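Local coordinates for protein PipY (Synechococcus elongatus, PDB 5NLC) that binds pyridoxal 5'-phosphate, the active form of vitamin B6, and probably takes part in keeping its level balanced in the cell, at residues Q14-P17 and S18-L21; N27-A30 and A31-R34; H89-S93 and W94-E98; D101-A104 and G105-R109. One frame throughout, in Å; residues are numbered along the deposited sequence.

Interaction 1 of 4, residues Q14-P17 and S18-L21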
loop_
_atom_site.group_PDB
_atom_site.type_symbol
_atom_site.label_atom_id
_atom_site.label_comp_id
_atom_site.label_asym_id
_atom_site.label_seq_id
_atom_site.Cartn_x
_atom_site.Cartn_y
_atom_site.Cartn_z
ATOM N N GLN A 14 0.295 -9.849 17.945
ATOM C CA GLN A 14 -0.549 -8.708 18.224
ATOM C C GLN A 14 -1.624 -8.488 17.167
ATOM O O GLN A 14 -2.511 -7.751 17.421
ATOM C CB GLN A 14 0.267 -7.420 18.408
ATOM C CG GLN A 14 1.320 -7.498 19.486
ATOM C CD GLN A 14 2.276 -6.327 19.466
ATOM O OE1 GLN A 14 3.469 -6.493 19.234
ATOM N NE2 GLN A 14 1.759 -5.143 19.719
ATOM N N LEU A 15 -1.573 -9.146 16.012
ATOM C CA LEU A 15 -2.467 -8.801 14.959
ATOM C C LEU A 15 -3.591 -9.833 14.764
ATOM O O LEU A 15 -3.378 -11.023 14.911
ATOM C CB LEU A 15 -1.697 -8.646 13.655
ATOM C CG LEU A 15 -0.555 -7.619 13.710
ATOM C CD1 LEU A 15 0.299 -7.761 12.493
ATOM C CD2 LEU A 15 -1.060 -6.189 13.801
ATOM N N PRO A 16 -4.780 -9.382 14.408
ATOM C CA PRO A 16 -5.831 -10.329 13.972
ATOM C C PRO A 16 -5.529 -10.837 12.555
ATOM O O PRO A 16 -4.754 -10.186 11.851
ATOM C CB PRO A 16 -7.077 -9.489 13.975
ATOM C CG PRO A 16 -6.609 -8.105 13.788
ATOM C CD PRO A 16 -5.231 -7.996 14.356
ATOM N N PRO A 17 -6.087 -11.991 12.158
ATOM C CA PRO A 17 -5.823 -12.577 10.844
ATOM C C PRO A 17 -6.293 -11.669 9.730
ATOM O O PRO A 17 -5.806 -11.819 8.614
ATOM C CB PRO A 17 -6.691 -13.835 10.838
ATOM C CG PRO A 17 -7.839 -13.456 11.716
ATOM C CD PRO A 17 -7.144 -12.748 12.862
ATOM N N SER A 18 -7.186 -10.712 10.025
ATOM C CA SER A 18 -7.640 -9.774 8.988
ATOM C C SER A 18 -6.556 -8.732 8.528
ATOM O O SER A 18 -6.738 -8.009 7.506
ATOM C CB SER A 18 -8.900 -9.069 9.483
ATOM O OG SER A 18 -8.669 -8.126 10.532
ATOM N N VAL A 19 -5.463 -8.623 9.282
ATOM C CA VAL A 19 -4.414 -7.645 8.990
ATOM C C VAL A 19 -3.174 -8.338 8.437
ATOM O O VAL A 19 -2.648 -9.231 9.073
ATOM C CB VAL A 19 -3.989 -6.877 10.277
ATOM C CG1 VAL A 19 -2.913 -5.820 10.004
ATOM C CG2 VAL A 19 -5.225 -6.216 10.890
ATOM N N GLN A 20 -2.645 -7.808 7.350
ATOM C CA GLN A 20 -1.357 -8.241 6.825
ATOM C C GLN A 20 -0.331 -7.148 6.997
ATOM O O GLN A 20 -0.550 -5.969 6.753
ATOM C CB GLN A 20 -1.520 -8.686 5.366
ATOM C CG GLN A 20 -2.214 -10.032 5.252
ATOM C CD GLN A 20 -1.363 -11.208 5.855
ATOM O OE1 GLN A 20 -0.144 -11.310 5.650
ATOM N NE2 GLN A 20 -2.015 -12.064 6.634
ATOM N N LEU A 21 0.800 -7.576 7.473
ATOM C CA LEU A 21 1.914 -6.714 7.659
ATOM C C LEU A 21 2.786 -6.672 6.411
ATOM O O LEU A 21 3.162 -7.735 5.876
ATOM C CB LEU A 21 2.685 -7.378 8.805
ATOM C CG LEU A 21 3.853 -6.701 9.338
ATOM C CD1 LEU A 21 3.917 -7.154 10.794
ATOM C CD2 LEU A 21 5.115 -7.069 8.556
HETATM O O HOH W 1 -2.271 -11.374 10.951
#
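The ring of Pro16 lies against the side chain of Val19, its CG 3.7 Å from Val19 CG2, and the two groups meet at a slant. Val19 turns that methyl to the proline because CG1 stands opposite the backbone N (chi1 -179°), which leaves CG2 beside the N and facing back across the turn. CG1 takes the other neighbour, lying 4.2 Å from Leu15 CD2. The second branch of Leu15 reaches past Val19: its CD1 ends 4.0 Å from Leu21 CD1, with the two leucine side chains nearly perpendicular. The Pro16-Val19 contact spans a type I beta turn, which the leucines flank in sequence. Its closing bond runs from Val19 N to Pro16 O (3.1 Å, 166° at the hydrogen). Pro16 O has a second partner, a water 2.9 Å away that also donates to Val19 O, so one water ties together both ends of the turn. The turn links helix 4-14 to strand 20-24 of the modified TIM barrel. Leu15 and Val19 both touch Ile209 of the adjacent strand 208-211, while Trp198 and Val202 of helix 198-203 cover Leu15.

Interaction 2 of 4, residues N27-A30 and A31-R34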
loop_
_atom_site.group_PDB
_atom_site.type_symbol
_atom_site.label_atom_id
_atom_site.label_comp_id
_atom_site.label_asym_id
_atom_site.label_seq_id
_atom_site.Cartn_x
_atom_site.Cartn_y
_atom_site.Cartn_z
ATOM N N ASN A 27 15.523 0.440 4.110
ATOM C CA ASN A 27 16.990 0.590 4.404
ATOM C C ASN A 27 17.713 -0.718 4.704
ATOM O O ASN A 27 18.724 -0.741 5.421
ATOM C CB ASN A 27 17.193 1.541 5.584
ATOM C CG ASN A 27 16.711 2.941 5.292
ATOM O OD1 ASN A 27 17.310 3.627 4.451
ATOM N ND2 ASN A 27 15.667 3.397 6.019
ATOM N N HIS A 28 17.239 -1.810 4.136
ATOM C CA HIS A 28 17.710 -3.087 4.500
ATOM C C HIS A 28 18.086 -3.910 3.298
ATOM O O HIS A 28 17.368 -3.918 2.315
ATOM C CB HIS A 28 16.664 -3.840 5.335
ATOM C CG HIS A 28 16.477 -3.239 6.692
ATOM N ND1 HIS A 28 17.361 -3.456 7.717
ATOM C CD2 HIS A 28 15.595 -2.322 7.137
ATOM C CE1 HIS A 28 17.000 -2.727 8.762
ATOM N NE2 HIS A 28 15.916 -2.045 8.437
ATOM N N PRO A 29 19.162 -4.682 3.423
ATOM C CA PRO A 29 19.710 -5.420 2.286
ATOM C C PRO A 29 18.934 -6.679 1.919
ATOM O O PRO A 29 18.130 -7.181 2.734
ATOM C CB PRO A 29 21.134 -5.781 2.789
ATOM C CG PRO A 29 20.988 -5.914 4.254
ATOM C CD PRO A 29 20.032 -4.796 4.621
ATOM N N ALA A 30 19.263 -7.260 0.763
ATOM C CA ALA A 30 18.619 -8.492 0.313
ATOM C C ALA A 30 18.782 -9.618 1.360
ATOM O O ALA A 30 17.913 -10.452 1.557
ATOM C CB ALA A 30 19.178 -8.897 -1.037
ATOM N N ALA A 31 19.913 -9.624 2.082
ATOM C CA ALA A 31 20.145 -10.727 3.011
ATOM C C ALA A 31 19.162 -10.715 4.183
ATOM O O ALA A 31 18.807 -11.780 4.694
ATOM C CB ALA A 31 21.560 -10.645 3.513
ATOM N N ALA A 32 18.749 -9.517 4.620
ATOM C CA ALA A 32 17.728 -9.319 5.646
ATOM C C ALA A 32 16.362 -9.757 5.170
ATOM O O ALA A 32 15.625 -10.355 5.948
ATOM C CB ALA A 32 17.662 -7.863 6.069
ATOM N N ILE A 33 16.039 -9.475 3.912
ATOM C CA ILE A 33 14.809 -9.967 3.274
ATOM C C ILE A 33 14.788 -11.493 3.248
ATOM O O ILE A 33 13.746 -12.077 3.596
ATOM C CB ILE A 33 14.590 -9.393 1.845
ATOM C CG1 ILE A 33 14.374 -7.872 1.970
ATOM C CG2 ILE A 33 13.419 -10.076 1.146
ATOM C CD1 ILE A 33 14.356 -7.149 0.630
ATOM N N ARG A 34 15.911 -12.155 2.922
ATOM C CA ARG A 34 15.945 -13.596 3.015
ATOM C C ARG A 34 15.744 -14.113 4.407
ATOM O O ARG A 34 14.957 -15.070 4.595
ATOM C CB ARG A 34 17.227 -14.187 2.472
ATOM C CG ARG A 34 17.373 -14.025 0.968
ATOM C CD ARG A 34 18.452 -14.944 0.437
ATOM N NE ARG A 34 18.487 -14.825 -1.038
ATOM C CZ ARG A 34 17.654 -15.369 -1.895
ATOM N NH1 ARG A 34 16.739 -16.209 -1.531
ATOM N NH2 ARG A 34 17.794 -15.091 -3.178
#
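Pro29 O receives two weak bonds at the start of helix 30-38, from Ala32 N at 3.1 Å with an N-H...O angle of only 126° and from Ile33 N at 3.3 Å, straighter at 162°. This is the first turn of a helix with Pro29 at the N-cap, in the modified TIM barrel of a fold type III pyridoxal-phosphate protein. The next bond is regular: Arg34 N reaches Ala30 O at 3.0 Å, the first i to i+4 bond of full strength. Among the side chains, the methyl of Ala32 lies beside the residues leading into the helix. Its CB is 4.1 Å from Pro29 CD and 4.2 Å from His28 CB, so it packs against the proline ring and the root of the histidine. The imidazole of His28 itself leads away from the helix and stacks with Phe216, which also touches Ala32. His28 lies about 5 Å, side chain to side chain, from Thr213, a residue that binds pyridoxal 5'-phosphate, although no cofactor is bound here. Arg34 runs extended from CG to NE toward Asp61, with which its NH2 forms a salt bridge. At the root of that chain, CG lies opposite the carbonyl carbon and beside the N (chi1 -68°), which places Arg34 CG 3.7 Å from Ala30 O.

Interaction 3 of 4, residues H89-S93 and W94-E98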
loop_
_atom_site.group_PDB
_atom_site.type_symbol
_atom_site.label_atom_id
_atom_site.label_comp_id
_atom_site.label_asym_id
_atom_site.label_seq_id
_atom_site.Cartn_x
_atom_site.Cartn_y
_atom_site.Cartn_z
ATOM N N HIS A 89 0.336 1.077 -3.832
ATOM C CA HIS A 89 -0.590 1.677 -2.838
ATOM C C HIS A 89 -0.845 3.150 -3.033
ATOM O O HIS A 89 -1.791 3.679 -2.479
ATOM C CB HIS A 89 -0.078 1.439 -1.414
ATOM C CG HIS A 89 -0.057 -0.002 -1.026
ATOM N ND1 HIS A 89 -0.831 -0.487 0.004
ATOM C CD2 HIS A 89 0.644 -1.070 -1.511
ATOM C CE1 HIS A 89 -0.601 -1.788 0.141
ATOM N NE2 HIS A 89 0.295 -2.168 -0.753
ATOM N N SER A 90 -0.069 3.841 -3.850
ATOM C CA SER A 90 -0.029 5.265 -3.827
ATOM C C SER A 90 -0.653 5.821 -5.070
ATOM O O SER A 90 -0.130 6.761 -5.678
ATOM C CB SER A 90 1.425 5.699 -3.743
ATOM O OG SER A 90 2.232 5.022 -4.729
ATOM N N VAL A 91 -1.733 5.233 -5.537
ATOM C CA VAL A 91 -2.345 5.782 -6.752
ATOM C C VAL A 91 -3.144 7.008 -6.383
ATOM O O VAL A 91 -4.201 6.896 -5.816
ATOM C CB VAL A 91 -3.199 4.753 -7.435
ATOM C CG1 VAL A 91 -3.703 5.285 -8.747
ATOM C CG2 VAL A 91 -2.301 3.530 -7.694
ATOM N N ASP A 92 -2.586 8.171 -6.653
ATOM C CA ASP A 92 -3.089 9.414 -6.108
ATOM C C ASP A 92 -3.894 10.292 -7.042
ATOM O O ASP A 92 -4.307 11.397 -6.668
ATOM C CB ASP A 92 -1.901 10.206 -5.535
ATOM C CG ASP A 92 -0.922 10.655 -6.622
ATOM O OD1 ASP A 92 -0.600 9.955 -7.580
ATOM O OD2 ASP A 92 -0.474 11.772 -6.509
ATOM N N SER A 93 -4.143 9.833 -8.254
ATOM C CA SER A 93 -4.900 10.649 -9.208
ATOM C C SER A 93 -5.516 9.776 -10.284
ATOM O O SER A 93 -5.059 8.606 -10.519
ATOM C CB SER A 93 -3.954 11.634 -9.892
ATOM O OG SER A 93 -2.935 10.902 -10.614
ATOM N N TRP A 94 -6.478 10.365 -10.977
ATOM C CA TRP A 94 -7.066 9.709 -12.119
ATOM C C TRP A 94 -5.968 9.483 -13.163
ATOM O O TRP A 94 -5.842 8.389 -13.755
ATOM C CB TRP A 94 -8.216 10.553 -12.730
ATOM C CG TRP A 94 -8.486 10.122 -14.089
ATOM C CD1 TRP A 94 -8.084 10.726 -15.211
ATOM C CD2 TRP A 94 -9.100 8.891 -14.498
ATOM N NE1 TRP A 94 -8.480 9.997 -16.320
ATOM C CE2 TRP A 94 -9.078 8.853 -15.897
ATOM C CE3 TRP A 94 -9.692 7.831 -13.822
ATOM C CZ2 TRP A 94 -9.632 7.786 -16.635
ATOM C CZ3 TRP A 94 -10.218 6.764 -14.564
ATOM C CH2 TRP A 94 -10.194 6.765 -15.932
ATOM N N ALA A 95 -5.174 10.518 -13.452
ATOM C CA ALA A 95 -4.124 10.364 -14.465
ATOM C C ALA A 95 -3.206 9.157 -14.238
ATOM O O ALA A 95 -2.874 8.426 -15.160
ATOM C CB ALA A 95 -3.257 11.601 -14.478
ATOM N N LEU A 96 -2.839 8.934 -12.977
ATOM C CA LEU A 96 -1.898 7.881 -12.682
ATOM C C LEU A 96 -2.625 6.545 -12.837
ATOM O O LEU A 96 -2.034 5.550 -13.340
ATOM C CB LEU A 96 -1.300 7.991 -11.277
ATOM C CG LEU A 96 -0.252 6.897 -10.915
ATOM C CD1 LEU A 96 0.898 6.811 -11.896
ATOM C CD2 LEU A 96 0.260 7.043 -9.456
ATOM N N ALA A 97 -3.856 6.481 -12.393
ATOM C CA ALA A 97 -4.612 5.236 -12.514
ATOM C C ALA A 97 -4.766 4.852 -13.981
ATOM O O ALA A 97 -4.537 3.668 -14.349
ATOM C CB ALA A 97 -5.975 5.365 -11.903
ATOM N N GLU A 98 -5.167 5.827 -14.785
ATOM C CA GLU A 98 -5.282 5.632 -16.262
ATOM C C GLU A 98 -3.988 5.187 -16.907
ATOM O O GLU A 98 -3.963 4.273 -17.772
ATOM C CB GLU A 98 -5.836 6.888 -16.948
ATOM C CG GLU A 98 -6.161 6.563 -18.406
ATOM C CD GLU A 98 -7.030 7.546 -19.124
ATOM O OE1 GLU A 98 -6.856 8.775 -18.959
ATOM O OE2 GLU A 98 -7.898 7.045 -19.907
#
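Ser93 caps the helix that follows strand 87-91, a local contact at the strand-to-helix turn of the beta-alpha-beta unit formed by strand 87-91, helix 94-107 and strand 112-116. The segment axes of 89-91 and 94-98 make an angle of 109°, so the chain turns sharply. As N-cap, Ser93 uses its side chain and its carbonyl together. OG accepts from Leu96 N at 3.1 Å and 150°; it gets there because it sits between the backbone N and the carbonyl carbon (chi1 61°), pointing over the helix end. Ser93 O takes Ala97 N at 3.1 Å and a weak, bent bond from Leu96 N, so the Leu96 N-H is shared between two oxygens of one residue. From the first turn, Leu96 points back at the strand, its CD2 in van der Waals contact with Asp92 OD1 (3.6 Å) and Ser90 O (3.8 Å). The Leu96 and Asp92 side chains cross nearly at right angles, and Asp92 OD2 makes a long, weak ion pair with Lys72. Val91 CG1 rests 3.9 Å from Ala97 CB, bringing the strand end against the helix. One turn on, Glu98 CB lies 3.8 Å above the indole plane of Trp94, toward the rim of the ring, and Trp94 NE1 makes a weak bond to Glu98 OE1. Val91 also packs on Leu113 and Leu115 of the neighbouring strand 112-116, whereas Trp94 and Ala97 lean on Leu140 of helix 130-141.

Interaction 4 of 4, residues D101-A104 and G105-R109. With PO4 (phosphate ion), chain C.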
loop_
_atom_site.group_PDB
_atom_site.type_symbol
_atom_site.label_atom_id
_atom_site.label_comp_id
_atom_site.label_asym_id
_atom_site.label_seq_id
_atom_site.Cartn_x
_atom_site.Cartn_y
_atom_site.Cartn_z
ATOM N N ASP A 101 -3.114 1.587 -16.013
ATOM C CA ASP A 101 -4.025 0.714 -16.771
ATOM C C ASP A 101 -3.566 0.568 -18.243
ATOM O O ASP A 101 -3.574 -0.534 -18.786
ATOM C CB ASP A 101 -5.452 1.237 -16.693
ATOM C CG ASP A 101 -6.444 0.315 -17.401
ATOM O OD1 ASP A 101 -6.844 -0.688 -16.793
ATOM O OD2 ASP A 101 -6.796 0.610 -18.552
ATOM N N ARG A 102 -3.147 1.658 -18.861
ATOM C CA ARG A 102 -2.704 1.622 -20.239
ATOM C C ARG A 102 -1.415 0.746 -20.343
ATOM O O ARG A 102 -1.323 -0.159 -21.166
ATOM C CB ARG A 102 -2.442 3.016 -20.756
ATOM C CG ARG A 102 -1.876 3.003 -22.176
ATOM C CD ARG A 102 -1.762 4.385 -22.815
ATOM N NE ARG A 102 -0.777 5.269 -22.179
ATOM C CZ ARG A 102 0.556 5.097 -22.160
ATOM N NH1 ARG A 102 1.162 4.030 -22.699
ATOM N NH2 ARG A 102 1.304 6.026 -21.560
ATOM N N ILE A 103 -0.470 0.984 -19.441
ATOM C CA ILE A 103 0.773 0.243 -19.403
ATOM C C ILE A 103 0.542 -1.198 -19.057
ATOM O O ILE A 103 1.106 -2.085 -19.727
ATOM C CB ILE A 103 1.788 0.876 -18.435
ATOM C CG1 ILE A 103 2.217 2.270 -18.954
ATOM C CG2 ILE A 103 3.042 -0.001 -18.318
ATOM C CD1 ILE A 103 2.850 3.160 -17.852
ATOM N N ALA A 104 -0.316 -1.456 -18.051
ATOM C CA ALA A 104 -0.710 -2.829 -17.678
ATOM C C ALA A 104 -1.234 -3.619 -18.901
ATOM O O ALA A 104 -0.770 -4.740 -19.135
ATOM C CB ALA A 104 -1.714 -2.823 -16.553
ATOM N N GLY A 105 -2.100 -3.000 -19.680
ATOM C CA GLY A 105 -2.649 -3.601 -20.907
ATOM C C GLY A 105 -1.604 -3.915 -21.969
ATOM O O GLY A 105 -1.609 -4.999 -22.581
ATOM N N GLU A 106 -0.665 -3.000 -22.144
ATOM C CA GLU A 106 0.472 -3.221 -23.084
ATOM C C GLU A 106 1.369 -4.377 -22.628
ATOM O O GLU A 106 1.765 -5.206 -23.447
ATOM C CB GLU A 106 1.320 -1.958 -23.207
ATOM C CG GLU A 106 0.604 -0.753 -23.827
ATOM C CD GLU A 106 1.462 0.533 -23.878
ATOM O OE1 GLU A 106 2.683 0.465 -23.508
ATOM O OE2 GLU A 106 0.871 1.594 -24.291
ATOM N N LEU A 107 1.696 -4.436 -21.353
ATOM C CA LEU A 107 2.544 -5.510 -20.817
ATOM C C LEU A 107 1.847 -6.836 -20.446
ATOM O O LEU A 107 2.537 -7.781 -20.085
ATOM C CB LEU A 107 3.337 -5.037 -19.591
ATOM C CG LEU A 107 4.220 -3.763 -19.769
ATOM C CD1 LEU A 107 4.721 -3.320 -18.416
ATOM C CD2 LEU A 107 5.315 -3.951 -20.813
ATOM N N GLY A 108 0.530 -6.895 -20.488
ATOM C CA GLY A 108 -0.220 -8.096 -20.062
ATOM C C GLY A 108 -0.080 -8.365 -18.554
ATOM O O GLY A 108 0.087 -9.495 -18.105
ATOM N N ARG A 109 -0.068 -7.306 -17.790
ATOM C CA ARG A 109 0.037 -7.424 -16.326
ATOM C C ARG A 109 -1.164 -6.743 -15.700
ATOM O O ARG A 109 -1.883 -6.037 -16.365
ATOM C CB ARG A 109 1.334 -6.821 -15.768
ATOM C CG ARG A 109 2.657 -7.447 -16.211
ATOM C CD ARG A 109 2.756 -8.967 -16.050
ATOM N NE ARG A 109 4.040 -9.518 -16.518
ATOM C CZ ARG A 109 4.279 -10.099 -17.688
ATOM N NH1 ARG A 109 3.370 -10.248 -18.621
ATOM N NH2 ARG A 109 5.493 -10.548 -17.919
HETATM P P PO4 C . 4.823 5.130 -21.135
HETATM O O1 PO4 C . 3.694 5.322 -20.160
HETATM O O2 PO4 C . 6.029 4.565 -20.416
HETATM O O3 PO4 C . 4.363 4.168 -22.211
HETATM O O4 PO4 C . 5.151 6.464 -21.777
#
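The last turns of helix 94-107 and its C-terminal end make up this contact, in which an i to i+4 salt bridge, Arg102 to Glu106, runs along the helix surface. NH1 of Arg102 lies 2.9 Å from Glu106 OE2; the carboxylate oxygen is in the guanidinium plane, but the donor comes from above the carboxylate plane, the two planes being 43° apart. The side chains run alongside each other, and the bend at chi3 of Arg102 (67°) turns its guanidinium toward a phosphate ion, probably from the crystallisation liquor. NH2 donates to phosphate O1 at 2.9 Å and NH1 to O3 at 3.2 Å, the latter nearly straight. NH1 therefore serves both anions. One residue further along, Ile103 CG2 and Leu107 CD1 meet at 3.7 Å with the same spacing. The helix stops after Leu107; Gly108 follows with positive phi (66°), and Arg109 N bonds to Ala104 O at 3.0 Å, the 6→1 bond of a Schellman-type C-cap. Helix 78-84 packs alongside: its Arg79 forms a second salt bridge, to Glu106 OE1, and with Arg99 binds the phosphate, while Ala78 and Val82 touch Ile103. Around Ala104 lie Pro111 and Gln145, in the loops before strands 112-116 and 147-152.

The four contacts come in series along one chain, all within the modified TIM barrel. Interactions 1 and 2 flank strand 20-24: the first leads into it and the second opens helix 30-38, the helix that follows, with centres 23 Å apart. Interactions 3 and 4 share helix 94-107, one at its start and one at its end, 14 Å between centres. Interactions 1 and 3 reach the same parallel sheet and lie on opposite sides of the chain's centre, about 27 Å between centres. Interaction 2 comes nearest to the cofactor-binding residues: the turn before helix 30-38 lies beside that site, whereas interaction 4, at the end of helix 94-107, belongs to the outer layer of helices.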